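Long-range contacts in transcriptional regulator KdgR (Pseudomonas aeruginosa, PDB 5Y6I), which probably binds DNA through a helix-turn-helix domain and acts as a transcription factor of the IclR family: residues Glu110-Val116 with Ala224-Val230; Ala97-Ala102 with Val125-Gln129. All coordinates share one frame. Residues are numbered along the deposited sequence.

Interaction 1. Residues Glu110-Val116 with Ala224-Val230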
loop_
_atom_site.group_PDB
_atom_site.type_symbol
_atom_site.label_atom_id
_atom_site.label_comp_id
_atom_site.label_asym_id
_atom_site.label_seq_id
_atom_site.Cartn_x
_atom_site.Cartn_y
_atom_site.Cartn_z
ATOM N N GLU A 110 -27.877 -5.129 -13.083
ATOM C CA GLU A 110 -27.513 -6.495 -12.755
ATOM C C GLU A 110 -26.815 -6.487 -11.406
ATOM O O GLU A 110 -26.213 -5.484 -11.012
ATOM C CB GLU A 110 -26.614 -7.129 -13.843
ATOM C CG GLU A 110 -27.109 -6.904 -15.270
ATOM C CD GLU A 110 -27.814 -8.141 -15.835
ATOM O OE1 GLU A 110 -28.203 -9.002 -15.013
ATOM O OE2 GLU A 110 -28.013 -8.241 -17.079
ATOM N N THR A 111 -26.917 -7.599 -10.682
ATOM C CA THR A 111 -26.316 -7.661 -9.355
ATOM C C THR A 111 -24.795 -7.682 -9.473
ATOM O O THR A 111 -24.228 -8.564 -10.127
ATOM C CB THR A 111 -26.838 -8.883 -8.597
ATOM O OG1 THR A 111 -28.261 -8.795 -8.519
ATOM C CG2 THR A 111 -26.289 -8.917 -7.176
ATOM N N CYS A 112 -24.137 -6.696 -8.859
ATOM C CA CYS A 112 -22.679 -6.625 -8.781
ATOM C C CYS A 112 -22.250 -6.822 -7.336
ATOM O O CYS A 112 -22.961 -6.407 -6.412
ATOM C CB CYS A 112 -22.136 -5.283 -9.284
ATOM S SG CYS A 112 -22.828 -4.756 -10.871
ATOM N N PHE A 113 -21.100 -7.471 -7.140
ATOM C CA PHE A 113 -20.600 -7.719 -5.793
ATOM C C PHE A 113 -19.087 -7.532 -5.724
ATOM O O PHE A 113 -18.375 -7.585 -6.735
ATOM C CB PHE A 113 -20.996 -9.119 -5.273
ATOM C CG PHE A 113 -20.543 -10.290 -6.139
ATOM C CD1 PHE A 113 -19.424 -11.040 -5.792
ATOM C CD2 PHE A 113 -21.303 -10.705 -7.229
ATOM C CE1 PHE A 113 -19.043 -12.155 -6.568
ATOM C CE2 PHE A 113 -20.934 -11.809 -8.002
ATOM C CZ PHE A 113 -19.808 -12.532 -7.678
ATOM N N LEU A 114 -18.609 -7.267 -4.512
ATOM C CA LEU A 114 -17.182 -7.153 -4.238
ATOM C C LEU A 114 -16.767 -8.299 -3.324
ATOM O O LEU A 114 -17.433 -8.576 -2.317
ATOM C CB LEU A 114 -16.841 -5.809 -3.593
ATOM C CG LEU A 114 -15.357 -5.411 -3.581
ATOM C CD1 LEU A 114 -14.889 -5.000 -4.975
ATOM C CD2 LEU A 114 -15.129 -4.277 -2.602
ATOM N N ALA A 115 -15.687 -8.974 -3.697
ATOM C CA ALA A 115 -15.107 -10.032 -2.892
ATOM C C ALA A 115 -13.648 -9.712 -2.621
ATOM O O ALA A 115 -12.965 -9.110 -3.457
ATOM C CB ALA A 115 -15.212 -11.382 -3.581
ATOM N N VAL A 116 -13.186 -10.114 -1.437
ATOM C CA VAL A 116 -11.779 -10.052 -1.055
ATOM C C VAL A 116 -11.320 -11.455 -0.682
ATOM O O VAL A 116 -12.121 -12.379 -0.554
ATOM C CB VAL A 116 -11.533 -9.085 0.115
ATOM C CG1 VAL A 116 -12.099 -7.672 -0.207
ATOM C CG2 VAL A 116 -12.140 -9.673 1.403
ATOM N N ALA A 224 -6.526 -6.250 -4.498
ATOM C CA ALA A 224 -7.280 -5.729 -3.366
ATOM C C ALA A 224 -8.611 -6.437 -3.216
ATOM O O ALA A 224 -9.030 -6.760 -2.097
ATOM C CB ALA A 224 -7.533 -4.224 -3.541
ATOM N N ALA A 225 -9.272 -6.674 -4.341
ATOM C CA ALA A 225 -10.596 -7.265 -4.382
ATOM C C ALA A 225 -10.848 -7.766 -5.800
ATOM O O ALA A 225 -10.023 -7.585 -6.703
ATOM C CB ALA A 225 -11.666 -6.257 -3.949
ATOM N N VAL A 226 -11.997 -8.426 -5.974
ATOM C CA VAL A 226 -12.536 -8.780 -7.278
ATOM C C VAL A 226 -13.955 -8.244 -7.336
ATOM O O VAL A 226 -14.709 -8.357 -6.361
ATOM C CB VAL A 226 -12.514 -10.299 -7.524
ATOM C CG1 VAL A 226 -13.054 -10.637 -8.936
ATOM C CG2 VAL A 226 -11.106 -10.823 -7.361
ATOM N N LEU A 227 -14.302 -7.623 -8.457
ATOM C CA LEU A 227 -15.621 -7.051 -8.661
ATOM C C LEU A 227 -16.278 -7.814 -9.800
ATOM O O LEU A 227 -15.616 -8.177 -10.777
ATOM C CB LEU A 227 -15.536 -5.550 -8.973
ATOM C CG LEU A 227 -16.766 -4.719 -8.600
ATOM C CD1 LEU A 227 -16.358 -3.255 -8.440
ATOM C CD2 LEU A 227 -17.892 -4.849 -9.620
ATOM N N THR A 228 -17.581 -8.042 -9.678
ATOM C CA THR A 228 -18.206 -9.156 -10.368
ATOM C C THR A 228 -19.669 -8.861 -10.648
ATOM O O THR A 228 -20.393 -8.423 -9.748
ATOM C CB THR A 228 -18.105 -10.388 -9.494
ATOM O OG1 THR A 228 -18.304 -9.940 -8.157
ATOM C CG2 THR A 228 -16.760 -11.006 -9.553
ATOM N N VAL A 229 -20.104 -9.149 -11.874
ATOM C CA VAL A 229 -21.484 -8.962 -12.298
ATOM C C VAL A 229 -22.109 -10.332 -12.524
ATOM O O VAL A 229 -21.445 -11.271 -12.979
ATOM C CB VAL A 229 -21.553 -8.106 -13.578
ATOM C CG1 VAL A 229 -22.996 -8.019 -14.108
ATOM C CG2 VAL A 229 -20.976 -6.713 -13.319
ATOM N N VAL A 230 -23.399 -10.458 -12.218
ATOM C CA VAL A 230 -23.996 -11.783 -12.206
ATOM C C VAL A 230 -25.488 -11.682 -12.505
ATOM O O VAL A 230 -26.135 -10.676 -12.197
ATOM C CB VAL A 230 -23.681 -12.469 -10.853
ATOM C CG1 VAL A 230 -24.253 -11.667 -9.711
ATOM C CG2 VAL A 230 -24.145 -13.919 -10.830
#
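Segments 110-116 and 224-230 run as neighbouring antiparallel strands, their axes 4.6 Å apart at closest approach and their N-to-C directions 151° apart. The A115-V226 pair is the best formed: A115 N donates to V226 O (2.9 Å) and V226 N to A115 O (2.8 Å). At the next hydrogen-bonded pair F113 N reaches T228 O at 2.9 Å, while the return bond, T228 N to F113 O, is weak (3.1 Å). Between these pairs L114 faces L227, and beyond F113-T228, toward T111, C112 faces V229, both non-hydrogen-bonded. C112, L114, L227 and V229 share one face, with C112 SG 3.6 Å from V229 CG2; helix 93-108 covers C112 and L114, helix 244-258 L227. On the other, T228 CB sits over the F113 ring, 3.5 Å from its centroid, in a CH-pi contact, and V230 CG1 meets F113 CE2 at 3.7 Å. Backbone hydrogen bonds thus join two central strands of the GAF-like domain, whose largely apolar side chains let helices, including 150-158, pack on both faces.

Interaction 2. Residues Ala97-Ala102 with Val125-Gln129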
loop_
_atom_site.group_PDB
_atom_site.type_symbol
_atom_site.label_atom_id
_atom_site.label_comp_id
_atom_site.label_asym_id
_atom_site.label_seq_id
_atom_site.Cartn_x
_atom_site.Cartn_y
_atom_site.Cartn_z
ATOM N N ALA A 97 -14.504 1.425 -3.245
ATOM C CA ALA A 97 -15.332 0.702 -4.208
ATOM C C ALA A 97 -16.827 0.941 -4.029
ATOM O O ALA A 97 -17.586 0.758 -4.989
ATOM C CB ALA A 97 -15.063 -0.797 -4.118
ATOM N N ALA A 98 -17.253 1.364 -2.837
ATOM C CA ALA A 98 -18.665 1.336 -2.489
ATOM C C ALA A 98 -19.521 2.144 -3.465
ATOM O O ALA A 98 -20.598 1.685 -3.877
ATOM C CB ALA A 98 -18.843 1.826 -1.056
ATOM N N ALA A 99 -19.060 3.347 -3.861
ATOM C CA ALA A 99 -19.861 4.138 -4.800
ATOM C C ALA A 99 -19.842 3.552 -6.201
ATOM O O ALA A 99 -20.927 3.344 -6.771
ATOM C CB ALA A 99 -19.413 5.605 -4.795
ATOM N N PRO A 100 -18.691 3.271 -6.822
ATOM C CA PRO A 100 -18.724 2.761 -8.203
ATOM C C PRO A 100 -19.425 1.406 -8.350
ATOM O O PRO A 100 -19.956 1.116 -9.435
ATOM C CB PRO A 100 -17.244 2.682 -8.584
ATOM C CG PRO A 100 -16.563 3.680 -7.671
ATOM C CD PRO A 100 -17.312 3.569 -6.380
ATOM N N LEU A 101 -19.437 0.577 -7.301
ATOM C CA LEU A 101 -20.202 -0.663 -7.346
ATOM C C LEU A 101 -21.678 -0.368 -7.579
ATOM O O LEU A 101 -22.329 -0.975 -8.442
ATOM C CB LEU A 101 -20.013 -1.443 -6.040
ATOM C CG LEU A 101 -20.671 -2.835 -5.989
ATOM C CD1 LEU A 101 -19.912 -3.867 -6.821
ATOM C CD2 LEU A 101 -20.831 -3.354 -4.574
ATOM N N ALA A 102 -22.214 0.586 -6.822
ATOM C CA ALA A 102 -23.623 0.922 -6.939
ATOM C C ALA A 102 -23.920 1.580 -8.281
ATOM O O ALA A 102 -24.995 1.374 -8.863
ATOM C CB ALA A 102 -24.016 1.825 -5.779
ATOM N N VAL A 125 -18.141 -9.622 0.387
ATOM C CA VAL A 125 -18.219 -8.704 1.517
ATOM C C VAL A 125 -19.147 -7.531 1.259
ATOM O O VAL A 125 -19.328 -6.694 2.155
ATOM C CB VAL A 125 -16.823 -8.185 1.921
ATOM C CG1 VAL A 125 -15.983 -9.332 2.491
ATOM C CG2 VAL A 125 -16.146 -7.505 0.744
ATOM N N GLN A 126 -19.749 -7.440 0.076
ATOM C CA GLN A 126 -20.537 -6.264 -0.266
ATOM C C GLN A 126 -21.266 -6.516 -1.587
ATOM O O GLN A 126 -20.662 -7.034 -2.533
ATOM C CB GLN A 126 -19.606 -5.044 -0.328
ATOM C CG GLN A 126 -19.904 -3.992 -1.333
ATOM C CD GLN A 126 -19.064 -2.729 -1.099
ATOM O OE1 GLN A 126 -18.054 -2.757 -0.400
ATOM N NE2 GLN A 126 -19.489 -1.622 -1.683
ATOM N N VAL A 127 -22.558 -6.156 -1.649
ATOM C CA VAL A 127 -23.442 -6.586 -2.736
ATOM C C VAL A 127 -24.418 -5.482 -3.112
ATOM O O VAL A 127 -25.137 -4.960 -2.254
ATOM C CB VAL A 127 -24.249 -7.842 -2.348
ATOM C CG1 VAL A 127 -25.425 -8.051 -3.311
ATOM C CG2 VAL A 127 -23.372 -9.027 -2.316
ATOM N N GLU A 128 -24.501 -5.178 -4.401
ATOM C CA GLU A 128 -25.527 -4.278 -4.921
ATOM C C GLU A 128 -26.471 -5.093 -5.795
ATOM O O GLU A 128 -26.083 -5.550 -6.875
ATOM C CB GLU A 128 -24.910 -3.123 -5.712
ATOM C CG GLU A 128 -24.281 -2.013 -4.874
ATOM C CD GLU A 128 -25.255 -1.313 -3.946
ATOM O OE1 GLU A 128 -26.487 -1.374 -4.158
ATOM O OE2 GLU A 128 -24.782 -0.677 -2.996
ATOM N N GLN A 129 -27.704 -5.268 -5.338
ATOM C CA GLN A 129 -28.626 -6.144 -6.046
ATOM C C GLN A 129 -29.315 -5.410 -7.188
ATOM O O GLN A 129 -29.404 -4.183 -7.214
ATOM C CB GLN A 129 -29.670 -6.726 -5.095
ATOM C CG GLN A 129 -29.087 -7.349 -3.836
ATOM C CD GLN A 129 -30.137 -8.114 -3.056
ATOM O OE1 GLN A 129 -31.338 -7.922 -3.269
ATOM N NE2 GLN A 129 -29.698 -8.984 -2.151
#
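L101 and the side chains of Q126 and E128 carry most of this contact between helix segment 97-102 and the edge strand 125-128, whose axes approach to 8.8 Å at 29°. Here helix 93-108, packed on one face of the antiparallel sheet of the GAF-like IclR C-terminal domain, reaches its outermost strand, 121-128. L101, with chi1 t and chi2 p, extends from the helix so that its CD2 lies 3.4 Å from Q126 CG and 3.7 Å from E128 CG. Q126 takes an off-rotamer chi1 of 145° followed by chi2 t; this stretches it across to the helix, where NE2 comes within 3.2 Å of A98 CA. E128, with chi1 and chi2 both m, bends but still reaches the helix, its CG 3.6 Å from A102 CA. V127, between them, points away. No hydrogen bond links the two segments, so the contact rests on van der Waals packing, of L101 on the methylenes of Q126 and E128 and of the Q126 amide on A98, while R105 of the same helix meets the E128 carboxylate in a salt bridge.

Overall arrangement
After the N-terminal helix-turn-helix region, the chain enters helix 93-108, which leads directly into strand 111-118 and then into strand 121-128. Interaction 2 closes the short loop here, bringing the edge strand back beside the helix across 22 intervening residues. Interaction 1 closes a much longer one: 107 residues, including helices 150-158, 162-171 and 183-196, separate its two segments. Because 110-116 lies between the segments of interaction 2 and 224-230 follows them both, the two contacts cross. They meet at strand 111-118, flanked by 121-128 and 223-232, where C112 O and E128 N (2.8 Å) probably hydrogen-bond. Together they tie helix 93-108 and three adjacent strands into one domain.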